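Local coordinates for acyl-CoA thioesterase II (Mycobacterium avium subsp. paratuberculosis, PDB 4R9Z), which probably hydrolyses fatty acyl-CoA thioesters, as expected of a double hot-dog thioesterase of the C/M/P thioester hydrolase family, at residues W23-Q28 with F78-L83; L48-T53 with S90-T95; R57-V62 with S108-V113; L194-S199 with H222-H227. All coordinates share one frame; numbering follows the deposited sequence.

Contact 1 of 4, residues W23-Q28 with F78-L83; sequences WRFVGQ and FEVVDL
Strand 24-27 pairs antiparallel with strand 76-85 near the outer margin of the N-terminal hot-dog half. F25 and F78 form a hydrogen-bonded pair: F25 N donates to F78 O (3.0 Å), and F78 N returns a bond to F25 O (2.8 Å). Two residues along, V80 N points almost straight at W23 O (N-H...O angle 173°). Between these bonds R24 and E79 form a non-hydrogen-bonded pair, their side chains running side by side in the same direction. The guanidinium stacks on the glutamate, planes 23° apart, so R24 NH2 meets E79 OE2 (3.3 Å) through charge alone; E79 OE1 has its own partner in R97. The opposite face is apolar, as suits a hot-dog sheet wrapped round its helix: F25 and F78 both reach helix 39-52, and V80 CG2 sits at the edge of the F25 ring, 3.7 Å from its CE1. G27, lacking a side chain, leaves room for the edge of the F78 ring, whose CE1 lies 3.9 Å from G27 N. V80 CG1 approaches W23 CE3 (3.8 Å), while W23 CH2 rests against D82 CB (3.6 Å), leaving the D82 carboxylate to bind R92.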
loop_
_atom_site.group_PDB
_atom_site.type_symbol
_atom_site.label_atom_id
_atom_site.label_comp_id
_atom_site.label_asym_id
_atom_site.label_seq_id
_atom_site.Cartn_x
_atom_site.Cartn_y
_atom_site.Cartn_z
ATOM N N TRP B 23 -12.101 -17.774 -13.468
ATOM C CA TRP B 23 -11.646 -16.571 -12.789
ATOM C C TRP B 23 -12.731 -15.968 -11.901
ATOM O O TRP B 23 -12.729 -14.764 -11.639
ATOM C CB TRP B 23 -11.186 -15.530 -13.807
ATOM C CG TRP B 23 -10.095 -15.996 -14.706
ATOM C CD1 TRP B 23 -10.230 -16.478 -15.967
ATOM C CD2 TRP B 23 -8.697 -16.031 -14.408
ATOM N NE1 TRP B 23 -9.002 -16.809 -16.482
ATOM C CE2 TRP B 23 -8.041 -16.547 -15.541
ATOM C CE3 TRP B 23 -7.932 -15.677 -13.290
ATOM C CZ2 TRP B 23 -6.660 -16.719 -15.595
ATOM C CZ3 TRP B 23 -6.557 -15.846 -13.345
ATOM C CH2 TRP B 23 -5.938 -16.363 -14.490
ATOM N N ARG B 24 -13.645 -16.799 -11.415
ATOM C CA ARG B 24 -14.808 -16.264 -10.728
ATOM C C ARG B 24 -15.203 -17.118 -9.541
ATOM O O ARG B 24 -15.197 -18.346 -9.609
ATOM C CB ARG B 24 -15.979 -16.119 -11.699
ATOM C CG ARG B 24 -15.794 -14.972 -12.682
ATOM C CD ARG B 24 -17.050 -14.664 -13.453
ATOM N NE ARG B 24 -16.769 -13.784 -14.583
ATOM C CZ ARG B 24 -16.860 -12.459 -14.546
ATOM N NH1 ARG B 24 -17.230 -11.845 -13.430
ATOM N NH2 ARG B 24 -16.582 -11.749 -15.631
ATOM N N PHE B 25 -15.509 -16.436 -8.443
ATOM C CA PHE B 25 -15.818 -17.066 -7.169
ATOM C C PHE B 25 -16.982 -16.338 -6.515
ATOM O O PHE B 25 -17.233 -15.166 -6.798
ATOM C CB PHE B 25 -14.608 -17.050 -6.228
ATOM C CG PHE B 25 -13.361 -17.636 -6.824
ATOM C CD1 PHE B 25 -12.526 -16.860 -7.615
ATOM C CD2 PHE B 25 -13.011 -18.950 -6.577
ATOM C CE1 PHE B 25 -11.378 -17.392 -8.164
ATOM C CE2 PHE B 25 -11.860 -19.488 -7.120
ATOM C CZ PHE B 25 -11.042 -18.708 -7.916
ATOM N N VAL B 26 -17.677 -17.027 -5.623
ATOM C CA VAL B 26 -18.699 -16.385 -4.815
ATOM C C VAL B 26 -18.352 -16.607 -3.352
ATOM O O VAL B 26 -17.984 -17.710 -2.947
ATOM C CB VAL B 26 -20.114 -16.934 -5.128
ATOM C CG1 VAL B 26 -21.181 -16.136 -4.394
ATOM C CG2 VAL B 26 -20.372 -16.918 -6.628
ATOM N N GLY B 27 -18.432 -15.539 -2.567
ATOM C CA GLY B 27 -18.079 -15.603 -1.164
ATOM C C GLY B 27 -19.268 -15.307 -0.277
ATOM O O GLY B 27 -19.950 -14.295 -0.443
ATOM N N GLN B 28 -19.533 -16.203 0.663
ATOM C CA GLN B 28 -20.688 -16.035 1.525
ATOM C C GLN B 28 -20.354 -15.050 2.627
ATOM O O GLN B 28 -19.242 -15.042 3.155
ATOM C CB GLN B 28 -21.148 -17.374 2.111
ATOM C CG GLN B 28 -21.826 -18.287 1.101
ATOM C CD GLN B 28 -22.892 -17.580 0.283
ATOM O OE1 GLN B 28 -23.635 -16.739 0.792
ATOM N NE2 GLN B 28 -22.965 -17.913 -1.000
ATOM N N PHE B 78 -16.677 -12.455 -6.738
ATOM C CA PHE B 78 -15.293 -12.048 -6.955
ATOM C C PHE B 78 -14.814 -12.405 -8.355
ATOM O O PHE B 78 -14.759 -13.580 -8.717
ATOM C CB PHE B 78 -14.364 -12.698 -5.930
ATOM C CG PHE B 78 -14.658 -12.318 -4.509
ATOM C CD1 PHE B 78 -15.643 -12.973 -3.789
ATOM C CD2 PHE B 78 -13.936 -11.311 -3.887
ATOM C CE1 PHE B 78 -15.905 -12.626 -2.483
ATOM C CE2 PHE B 78 -14.197 -10.959 -2.579
ATOM C CZ PHE B 78 -15.182 -11.616 -1.877
ATOM N N GLU B 79 -14.465 -11.392 -9.140
ATOM C CA GLU B 79 -13.826 -11.619 -10.430
ATOM C C GLU B 79 -12.319 -11.431 -10.312
ATOM O O GLU B 79 -11.854 -10.416 -9.792
ATOM C CB GLU B 79 -14.384 -10.678 -11.503
ATOM C CG GLU B 79 -13.711 -10.855 -12.865
ATOM C CD GLU B 79 -14.087 -9.780 -13.875
ATOM O OE1 GLU B 79 -14.633 -8.728 -13.470
ATOM O OE2 GLU B 79 -13.811 -9.981 -15.078
ATOM N N VAL B 80 -11.562 -12.414 -10.792
ATOM C CA VAL B 80 -10.103 -12.342 -10.800
ATOM C C VAL B 80 -9.576 -12.084 -12.211
ATOM O O VAL B 80 -10.113 -12.607 -13.189
ATOM C CB VAL B 80 -9.466 -13.633 -10.253
ATOM C CG1 VAL B 80 -7.954 -13.504 -10.189
ATOM C CG2 VAL B 80 -10.034 -13.968 -8.889
ATOM N N VAL B 81 -8.544 -11.252 -12.310
ATOM C CA VAL B 81 -7.914 -10.938 -13.585
ATOM C C VAL B 81 -6.401 -11.174 -13.519
ATOM O O VAL B 81 -5.750 -10.799 -12.549
ATOM C CB VAL B 81 -8.208 -9.486 -14.007
ATOM C CG1 VAL B 81 -7.387 -9.098 -15.230
ATOM C CG2 VAL B 81 -9.693 -9.314 -14.285
ATOM N N ASP B 82 -5.861 -11.837 -14.535
ATOM C CA ASP B 82 -4.436 -12.136 -14.616
ATOM C C ASP B 82 -3.644 -10.916 -15.106
ATOM O O ASP B 82 -3.652 -10.597 -16.290
ATOM C CB ASP B 82 -4.218 -13.343 -15.543
ATOM C CG ASP B 82 -2.748 -13.670 -15.769
ATOM O OD1 ASP B 82 -1.889 -13.230 -14.979
ATOM O OD2 ASP B 82 -2.449 -14.393 -16.741
ATOM N N LEU B 83 -2.991 -10.226 -14.176
ATOM C CA LEU B 83 -2.153 -9.066 -14.482
ATOM C C LEU B 83 -0.774 -9.486 -14.954
ATOM O O LEU B 83 -0.176 -8.847 -15.817
ATOM C CB LEU B 83 -2.023 -8.150 -13.266
ATOM C CG LEU B 83 -3.343 -7.624 -12.708
ATOM C CD1 LEU B 83 -3.085 -6.705 -11.528
ATOM C CD2 LEU B 83 -4.133 -6.917 -13.796
#

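Contact 2 of 4, residues L48-T53 with S90-T95; sequences LAASRT and SARRVT
Hydrogen bonds carry the polar half of this helix-on-sheet contact. R92 bends at its second torsion (chi2 -67°) and presents the side of its guanidinium to T53, gripping two atoms: R92 NE donates to T53 OG1 (2.9 Å) and R92 NH2 to T53 O (2.9 Å). The NH2 bond is nearly straight, 171°, and both acceptors lie close to the guanidinium plane. Threonine suits the helix terminus, since T53 OG1 also donates to a lone pair of A50 O (2.7 Å), holding its oxygen ready for R92. R92 NH1 turns back to A91 O (2.8 Å). Salt bridges from R92 to E85 and D82 probably offset its buried charge. Apolar contact comes from small residues: A50 CB touches R92 CB (3.7 Å) and V94 CG2 (3.7 Å), the short alanine letting helix and strand lie close. The last turns of helix 39-52 run obliquely antiparallel to strand 89-98 (139° between residues 48-52 and 90-95), with A50 meeting F110 of strand 101-111 and T53 meeting V80 of strand 76-85.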
loop_
_atom_site.group_PDB
_atom_site.type_symbol
_atom_site.label_atom_id
_atom_site.label_comp_id
_atom_site.label_asym_id
_atom_site.label_seq_id
_atom_site.Cartn_x
_atom_site.Cartn_y
_atom_site.Cartn_z
ATOM N N LEU B 48 -7.979 -14.809 -1.168
ATOM C CA LEU B 48 -8.088 -16.236 -1.435
ATOM C C LEU B 48 -8.473 -16.470 -2.887
ATOM O O LEU B 48 -7.994 -17.410 -3.524
ATOM C CB LEU B 48 -9.104 -16.893 -0.499
ATOM C CG LEU B 48 -8.585 -17.068 0.927
ATOM C CD1 LEU B 48 -9.706 -17.425 1.889
ATOM C CD2 LEU B 48 -7.491 -18.119 0.943
ATOM N N ALA B 49 -9.332 -15.601 -3.404
ATOM C CA ALA B 49 -9.736 -15.684 -4.793
ATOM C C ALA B 49 -8.513 -15.623 -5.693
ATOM O O ALA B 49 -8.269 -16.532 -6.480
ATOM C CB ALA B 49 -10.697 -14.567 -5.129
ATOM N N ALA B 50 -7.710 -14.581 -5.513
ATOM C CA ALA B 50 -6.489 -14.407 -6.281
ATOM C C ALA B 50 -5.545 -15.593 -6.103
ATOM O O ALA B 50 -5.012 -16.123 -7.076
ATOM C CB ALA B 50 -5.796 -13.113 -5.877
ATOM N N SER B 51 -5.351 -16.002 -4.854
ATOM C CA SER B 51 -4.422 -17.077 -4.520
ATOM C C SER B 51 -4.761 -18.393 -5.212
ATOM O O SER B 51 -3.865 -19.119 -5.634
ATOM C CB SER B 51 -4.389 -17.288 -3.009
ATOM O OG SER B 51 -4.086 -16.080 -2.338
ATOM N N ARG B 52 -6.051 -18.705 -5.303
ATOM C CA ARG B 52 -6.508 -19.934 -5.950
ATOM C C ARG B 52 -6.325 -19.931 -7.468
ATOM O O ARG B 52 -6.382 -20.985 -8.099
ATOM C CB ARG B 52 -7.978 -20.191 -5.607
ATOM C CG ARG B 52 -8.181 -20.599 -4.158
ATOM C CD ARG B 52 -9.648 -20.706 -3.777
ATOM N NE ARG B 52 -10.340 -21.769 -4.496
ATOM C CZ ARG B 52 -11.610 -22.095 -4.288
ATOM N NH1 ARG B 52 -12.323 -21.443 -3.382
ATOM N NH2 ARG B 52 -12.165 -23.071 -4.985
ATOM N N THR B 53 -6.110 -18.753 -8.048
ATOM C CA THR B 53 -5.802 -18.640 -9.474
ATOM C C THR B 53 -4.298 -18.556 -9.699
ATOM O O THR B 53 -3.849 -18.378 -10.827
ATOM C CB THR B 53 -6.452 -17.409 -10.131
ATOM O OG1 THR B 53 -5.791 -16.210 -9.698
ATOM C CG2 THR B 53 -7.948 -17.354 -9.832
ATOM N N SER B 90 3.657 -13.694 -9.955
ATOM C CA SER B 90 2.295 -13.612 -10.449
ATOM C C SER B 90 1.637 -12.356 -9.887
ATOM O O SER B 90 1.961 -11.912 -8.785
ATOM C CB SER B 90 1.493 -14.856 -10.052
ATOM O OG SER B 90 2.003 -16.017 -10.679
ATOM N N ALA B 91 0.717 -11.782 -10.652
ATOM C CA ALA B 91 -0.041 -10.631 -10.192
ATOM C C ALA B 91 -1.511 -10.822 -10.529
ATOM O O ALA B 91 -1.849 -11.350 -11.588
ATOM C CB ALA B 91 0.489 -9.359 -10.816
ATOM N N ARG B 92 -2.382 -10.411 -9.616
ATOM C CA ARG B 92 -3.821 -10.538 -9.824
ATOM C C ARG B 92 -4.568 -9.257 -9.492
ATOM O O ARG B 92 -4.150 -8.491 -8.627
ATOM C CB ARG B 92 -4.390 -11.691 -8.992
ATOM C CG ARG B 92 -3.764 -13.037 -9.303
ATOM C CD ARG B 92 -4.128 -13.489 -10.704
ATOM N NE ARG B 92 -3.636 -14.831 -10.985
ATOM C CZ ARG B 92 -2.586 -15.081 -11.757
ATOM N NH1 ARG B 92 -1.932 -14.077 -12.318
ATOM N NH2 ARG B 92 -2.189 -16.327 -11.968
ATOM N N ARG B 93 -5.668 -9.033 -10.202
ATOM C CA ARG B 93 -6.658 -8.035 -9.826
ATOM C C ARG B 93 -7.889 -8.783 -9.339
ATOM O O ARG B 93 -8.267 -9.793 -9.920
ATOM C CB ARG B 93 -7.042 -7.139 -11.003
ATOM C CG ARG B 93 -8.214 -6.217 -10.686
ATOM C CD ARG B 93 -8.795 -5.524 -11.923
ATOM N NE ARG B 93 -7.832 -5.311 -12.999
ATOM C CZ ARG B 93 -8.161 -5.303 -14.289
ATOM N NH1 ARG B 93 -9.423 -5.513 -14.645
ATOM N NH2 ARG B 93 -7.234 -5.097 -15.223
ATOM N N VAL B 94 -8.495 -8.321 -8.253
ATOM C CA VAL B 94 -9.747 -8.910 -7.802
ATOM C C VAL B 94 -10.769 -7.811 -7.601
ATOM O O VAL B 94 -10.512 -6.837 -6.901
ATOM C CB VAL B 94 -9.591 -9.708 -6.500
ATOM C CG1 VAL B 94 -10.945 -10.210 -6.034
ATOM C CG2 VAL B 94 -8.635 -10.872 -6.702
ATOM N N THR B 95 -11.926 -7.960 -8.231
ATOM C CA THR B 95 -13.002 -6.997 -8.072
ATOM C C THR B 95 -14.181 -7.686 -7.400
ATOM O O THR B 95 -14.657 -8.713 -7.875
ATOM C CB THR B 95 -13.426 -6.385 -9.428
ATOM O OG1 THR B 95 -12.308 -5.712 -10.019
ATOM C CG2 THR B 95 -14.535 -5.378 -9.233
#

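Contact 3 of 4, residues R57-V62 with S108-V113; sequences REPHSV and SSFKVV
A beta bulge shapes this antiparallel pairing of strands 58-66 and 101-111 in the N-terminal hot-dog: the register slips by one residue between P59, opposite F110, and S61, opposite S109, where the chain turns a corner at H60. The extra residue still bonds, H60 N to S109 O (3.0 Å), and S109 N donates to S61 O (3.0 Å). Nearer the strand ends the two bonds between E58 and K111 are long and weak. Proline fits the non-hydrogen-bonded position of P59, where no N-H is needed. P59 and F110 cross obliquely, CB of the proline against CE2 of the ring (3.6 Å), both on the face covered by helix 39-52. R57 instead lies alongside V112, its extended chain bringing NE to V112 CG1 (3.6 Å), while its guanidinium goes on to G86 O. On the other face E270, Y65 and R220, all of the second subunit, bind H60 ND1, S61 OG and S109 OG respectively. H60 takes the crowded first torsion, CG between backbone N and carbonyl carbon (chi1 64°), and S109 OG stands anti to its backbone N (chi1 -173°), so that H60 NE2 and S109 OG meet in a hydrogen bond of 2.7 Å.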
loop_
_atom_site.group_PDB
_atom_site.type_symbol
_atom_site.label_atom_id
_atom_site.label_comp_id
_atom_site.label_asym_id
_atom_site.label_seq_id
_atom_site.Cartn_x
_atom_site.Cartn_y
_atom_site.Cartn_z
ATOM N N ARG B 57 1.495 -20.778 -5.385
ATOM C CA ARG B 57 2.285 -19.593 -5.098
ATOM C C ARG B 57 1.654 -18.837 -3.938
ATOM O O ARG B 57 0.431 -18.809 -3.798
ATOM C CB ARG B 57 2.390 -18.709 -6.340
ATOM C CG ARG B 57 3.296 -19.279 -7.416
ATOM C CD ARG B 57 3.413 -18.359 -8.622
ATOM N NE ARG B 57 4.239 -18.955 -9.671
ATOM C CZ ARG B 57 4.615 -18.330 -10.784
ATOM N NH1 ARG B 57 4.232 -17.082 -11.013
ATOM N NH2 ARG B 57 5.371 -18.955 -11.675
ATOM N N GLU B 58 2.490 -18.247 -3.091
ATOM C CA GLU B 58 2.000 -17.530 -1.920
ATOM C C GLU B 58 2.035 -16.015 -2.123
ATOM O O GLU B 58 2.912 -15.490 -2.815
ATOM C CB GLU B 58 2.816 -17.917 -0.687
ATOM C CG GLU B 58 2.522 -19.315 -0.173
ATOM C CD GLU B 58 3.588 -19.815 0.774
ATOM O OE1 GLU B 58 3.799 -19.174 1.826
ATOM O OE2 GLU B 58 4.223 -20.842 0.463
ATOM N N PRO B 59 1.076 -15.302 -1.514
ATOM C CA PRO B 59 1.044 -13.844 -1.641
ATOM C C PRO B 59 2.115 -13.184 -0.791
ATOM O O PRO B 59 2.274 -13.520 0.385
ATOM C CB PRO B 59 -0.354 -13.475 -1.140
ATOM C CG PRO B 59 -0.727 -14.578 -0.229
ATOM C CD PRO B 59 -0.076 -15.820 -0.756
ATOM N N HIS B 60 2.857 -12.257 -1.384
ATOM C CA HIS B 60 3.850 -11.532 -0.617
ATOM C C HIS B 60 3.390 -10.089 -0.381
ATOM O O HIS B 60 3.952 -9.389 0.462
ATOM C CB HIS B 60 5.208 -11.586 -1.312
ATOM C CG HIS B 60 5.242 -10.905 -2.643
ATOM N ND1 HIS B 60 5.440 -9.550 -2.777
ATOM C CD2 HIS B 60 5.105 -11.397 -3.897
ATOM C CE1 HIS B 60 5.432 -9.232 -4.061
ATOM N NE2 HIS B 60 5.232 -10.331 -4.760
ATOM N N SER B 61 2.367 -9.652 -1.116
ATOM C CA SER B 61 1.746 -8.355 -0.854
ATOM C C SER B 61 0.359 -8.257 -1.473
ATOM O O SER B 61 0.027 -8.985 -2.404
ATOM C CB SER B 61 2.630 -7.204 -1.359
ATOM O OG SER B 61 2.806 -7.244 -2.760
ATOM N N VAL B 62 -0.440 -7.328 -0.959
ATOM C CA VAL B 62 -1.799 -7.125 -1.439
ATOM C C VAL B 62 -2.280 -5.714 -1.086
ATOM O O VAL B 62 -2.054 -5.217 0.018
ATOM C CB VAL B 62 -2.781 -8.188 -0.852
ATOM C CG1 VAL B 62 -2.724 -8.209 0.667
ATOM C CG2 VAL B 62 -4.208 -7.941 -1.328
ATOM N N SER B 108 -2.785 -7.961 -5.947
ATOM C CA SER B 108 -1.970 -8.845 -5.130
ATOM C C SER B 108 -0.846 -9.415 -5.961
ATOM O O SER B 108 -0.955 -9.521 -7.178
ATOM C CB SER B 108 -2.806 -9.978 -4.535
ATOM O OG SER B 108 -3.536 -10.653 -5.541
ATOM N N SER B 109 0.240 -9.777 -5.293
ATOM C CA SER B 109 1.407 -10.285 -5.984
ATOM C C SER B 109 1.879 -11.560 -5.294
ATOM O O SER B 109 1.690 -11.736 -4.087
ATOM C CB SER B 109 2.508 -9.227 -6.025
ATOM O OG SER B 109 3.591 -9.650 -6.836
ATOM N N PHE B 110 2.450 -12.462 -6.084
ATOM C CA PHE B 110 2.784 -13.812 -5.639
ATOM C C PHE B 110 4.150 -14.220 -6.179
ATOM O O PHE B 110 4.569 -13.742 -7.234
ATOM C CB PHE B 110 1.735 -14.820 -6.118
ATOM C CG PHE B 110 0.334 -14.490 -5.704
ATOM C CD1 PHE B 110 -0.424 -13.591 -6.438
ATOM C CD2 PHE B 110 -0.240 -15.104 -4.610
ATOM C CE1 PHE B 110 -1.719 -13.286 -6.066
ATOM C CE2 PHE B 110 -1.533 -14.805 -4.236
ATOM C CZ PHE B 110 -2.274 -13.894 -4.966
ATOM N N LYS B 111 4.845 -15.099 -5.470
ATOM C CA LYS B 111 6.029 -15.724 -6.040
ATOM C C LYS B 111 6.248 -17.119 -5.474
ATOM O O LYS B 111 5.600 -17.518 -4.505
ATOM C CB LYS B 111 7.271 -14.866 -5.808
ATOM C CG LYS B 111 7.600 -14.620 -4.357
ATOM C CD LYS B 111 8.937 -13.909 -4.228
ATOM C CE LYS B 111 10.055 -14.732 -4.843
ATOM N NZ LYS B 111 11.347 -14.506 -4.144
ATOM N N VAL B 112 7.150 -17.864 -6.103
ATOM C CA VAL B 112 7.525 -19.180 -5.610
ATOM C C VAL B 112 8.598 -18.990 -4.539
ATOM O O VAL B 112 9.456 -18.113 -4.658
ATOM C CB VAL B 112 8.034 -20.097 -6.746
ATOM C CG1 VAL B 112 6.897 -20.440 -7.699
ATOM C CG2 VAL B 112 9.175 -19.436 -7.504
ATOM N N VAL B 113 8.532 -19.795 -3.484
ATOM C CA VAL B 113 9.362 -19.581 -2.300
ATOM C C VAL B 113 10.654 -20.405 -2.340
ATOM O O VAL B 113 10.702 -21.469 -2.953
ATOM C CB VAL B 113 8.559 -19.908 -1.009
ATOM C CG1 VAL B 113 9.376 -19.637 0.249
ATOM C CG2 VAL B 113 7.273 -19.098 -0.978
#

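Contact 4 of 4, residues L194-S199 with H222-H227; sequences LVAYMS and HSVWFH
Helix 188-201 lies in the curved sheet of the C-terminal hot-dog as the filling lies in its bun, its residues 194-199 making 139° with 222-226. The tight end is polar. H222, with CG anti to its backbone N (chi1 -174°), extends its ring so that NE2 donates to S199 OG (2.9 Å), which sits at the ring edge near its plane. S199 OG, tucked between backbone N and carbonyl carbon (chi1 73°), in turn donates to A196 O (2.7 Å), a serine closing back on its own helix. The opposite end is looser and wholly apolar. A196 CB stands 4.4 Å from V224 CG2, and V195 CG1 4.3 Å from CE1 of F226, a partly exposed residue whose ring has V224 CG1 over one face. Alanine and valine keep the helix near the strand, and the F226 ring reaches across to V195. Because H222 NE2 donates to S199 OG and S199 OG donates to A196 O, the two bonds run in one direction; with ND1 in a weak hydrogen bond to Q269 NE2, this is consistent with a neutral histidine protonated on NE2.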
loop_
_atom_site.group_PDB
_atom_site.type_symbol
_atom_site.label_atom_id
_atom_site.label_comp_id
_atom_site.label_asym_id
_atom_site.label_seq_id
_atom_site.Cartn_x
_atom_site.Cartn_y
_atom_site.Cartn_z
ATOM N N LEU B 194 -5.911 -15.003 6.723
ATOM C CA LEU B 194 -6.404 -14.809 8.079
ATOM C C LEU B 194 -5.589 -13.740 8.781
ATOM O O LEU B 194 -6.117 -12.952 9.565
ATOM C CB LEU B 194 -6.354 -16.110 8.873
ATOM C CG LEU B 194 -7.442 -17.126 8.544
ATOM C CD1 LEU B 194 -7.085 -18.478 9.137
ATOM C CD2 LEU B 194 -8.779 -16.637 9.073
ATOM N N VAL B 195 -4.294 -13.721 8.493
ATOM C CA VAL B 195 -3.436 -12.645 8.949
ATOM C C VAL B 195 -3.953 -11.315 8.410
ATOM O O VAL B 195 -4.185 -10.378 9.171
ATOM C CB VAL B 195 -1.990 -12.854 8.509
ATOM C CG1 VAL B 195 -1.203 -11.567 8.675
ATOM C CG2 VAL B 195 -1.366 -13.973 9.317
ATOM N N ALA B 196 -4.144 -11.244 7.098
ATOM C CA ALA B 196 -4.695 -10.047 6.474
ATOM C C ALA B 196 -6.060 -9.694 7.056
ATOM O O ALA B 196 -6.333 -8.530 7.341
ATOM C CB ALA B 196 -4.792 -10.233 4.967
ATOM N N TYR B 197 -6.907 -10.708 7.222
ATOM C CA TYR B 197 -8.240 -10.555 7.813
ATOM C C TYR B 197 -8.176 -9.806 9.145
ATOM O O TYR B 197 -8.855 -8.800 9.338
ATOM C CB TYR B 197 -8.881 -11.935 8.007
ATOM C CG TYR B 197 -10.387 -11.965 8.192
ATOM C CD1 TYR B 197 -11.049 -10.993 8.932
ATOM C CD2 TYR B 197 -11.146 -12.987 7.630
ATOM C CE1 TYR B 197 -12.421 -11.031 9.102
ATOM C CE2 TYR B 197 -12.521 -13.035 7.795
ATOM C CZ TYR B 197 -13.152 -12.056 8.533
ATOM O OH TYR B 197 -14.518 -12.098 8.698
ATOM N N MET B 198 -7.366 -10.320 10.064
ATOM C CA MET B 198 -7.262 -9.762 11.406
ATOM C C MET B 198 -6.495 -8.433 11.411
ATOM O O MET B 198 -6.829 -7.525 12.172
ATOM C CB MET B 198 -6.608 -10.783 12.346
ATOM C CG MET B 198 -5.243 -10.403 12.895
ATOM S SD MET B 198 -5.348 -9.357 14.356
ATOM C CE MET B 198 -6.800 -10.053 15.131
ATOM N N SER B 199 -5.487 -8.319 10.550
ATOM C CA SER B 199 -4.682 -7.104 10.450
ATOM C C SER B 199 -5.529 -5.887 10.103
ATOM O O SER B 199 -5.187 -4.760 10.457
ATOM C CB SER B 199 -3.582 -7.273 9.402
ATOM O OG SER B 199 -4.131 -7.253 8.095
ATOM N N HIS B 222 -6.503 -0.894 2.450
ATOM C CA HIS B 222 -5.704 -1.755 3.308
ATOM C C HIS B 222 -4.552 -2.342 2.506
ATOM O O HIS B 222 -4.749 -2.832 1.396
ATOM C CB HIS B 222 -6.565 -2.876 3.891
ATOM C CG HIS B 222 -5.856 -3.730 4.894
ATOM N ND1 HIS B 222 -5.566 -3.295 6.170
ATOM C CD2 HIS B 222 -5.374 -4.993 4.808
ATOM C CE1 HIS B 222 -4.944 -4.254 6.828
ATOM N NE2 HIS B 222 -4.816 -5.297 6.026
ATOM N N SER B 223 -3.361 -2.326 3.084
ATOM C CA SER B 223 -2.167 -2.805 2.404
ATOM C C SER B 223 -1.378 -3.722 3.323
ATOM O O SER B 223 -1.162 -3.388 4.490
ATOM C CB SER B 223 -1.277 -1.636 1.969
ATOM O OG SER B 223 -1.762 -0.993 0.808
ATOM N N VAL B 224 -0.980 -4.885 2.811
ATOM C CA VAL B 224 -0.191 -5.836 3.593
ATOM C C VAL B 224 1.024 -6.325 2.817
ATOM O O VAL B 224 0.903 -6.754 1.676
ATOM C CB VAL B 224 -1.014 -7.057 4.014
ATOM C CG1 VAL B 224 -0.184 -7.963 4.906
ATOM C CG2 VAL B 224 -2.270 -6.629 4.730
ATOM N N TRP B 225 2.189 -6.292 3.451
ATOM C CA TRP B 225 3.381 -6.898 2.878
ATOM C C TRP B 225 3.818 -8.068 3.751
ATOM O O TRP B 225 4.113 -7.900 4.935
ATOM C CB TRP B 225 4.506 -5.865 2.750
ATOM C CG TRP B 225 4.148 -4.702 1.882
ATOM C CD1 TRP B 225 4.427 -4.550 0.556
ATOM C CD2 TRP B 225 3.425 -3.529 2.276
ATOM N NE1 TRP B 225 3.931 -3.352 0.100
ATOM C CE2 TRP B 225 3.311 -2.708 1.138
ATOM C CE3 TRP B 225 2.867 -3.091 3.482
ATOM C CZ2 TRP B 225 2.665 -1.479 1.169
ATOM C CZ3 TRP B 225 2.228 -1.870 3.508
ATOM C CH2 TRP B 225 2.131 -1.078 2.357
ATOM N N PHE B 226 3.859 -9.254 3.184
ATOM C CA PHE B 226 4.175 -10.442 3.925
ATOM C C PHE B 226 5.645 -10.681 4.009
ATOM O O PHE B 226 6.357 -10.437 3.089
ATOM C CB PHE B 226 3.488 -11.636 3.323
ATOM C CG PHE B 226 2.008 -11.568 3.382
ATOM C CD1 PHE B 226 1.323 -11.929 4.505
ATOM C CD2 PHE B 226 1.296 -11.148 2.301
ATOM C CE1 PHE B 226 -0.026 -11.870 4.540
ATOM C CE2 PHE B 226 -0.061 -11.083 2.335
ATOM C CZ PHE B 226 -0.720 -11.454 3.459
ATOM N N HIS B 227 6.087 -11.167 5.147
ATOM C CA HIS B 227 7.487 -11.361 5.386
ATOM C C HIS B 227 7.799 -12.818 5.605
ATOM O O HIS B 227 8.491 -13.436 4.838
ATOM C CB HIS B 227 7.892 -10.545 6.588
ATOM C CG HIS B 227 9.349 -10.531 6.851
ATOM N ND1 HIS B 227 9.949 -11.391 7.727
ATOM C CD2 HIS B 227 10.326 -9.738 6.382
ATOM C CE1 HIS B 227 11.238 -11.145 7.771
ATOM N NE2 HIS B 227 11.492 -10.146 6.963
#

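Contacts 1, 2 and 3 belong to the first hot-dog and interlock along the chain, their segments alternating; contact 4 opens only after they have closed and belongs to the second. Adjacent strands carry them in the order 24-27, 76-85, 89-98, 101-111, 58-66 and 218-226. Centres of contacts 1 and 2 are 7 Å apart, of 2 and 3 10 Å, and of 3 and 4 12 Å, while those of 1 and 4 are 19 Å apart. Contacts 2 and 4 each set a central helix on its sheet, in the two halves respectively. Contact 3 meets contact 4 where strands 58-66 and 218-226 pair, H60 O facing F226 N, joining the halves into a double hot-dog.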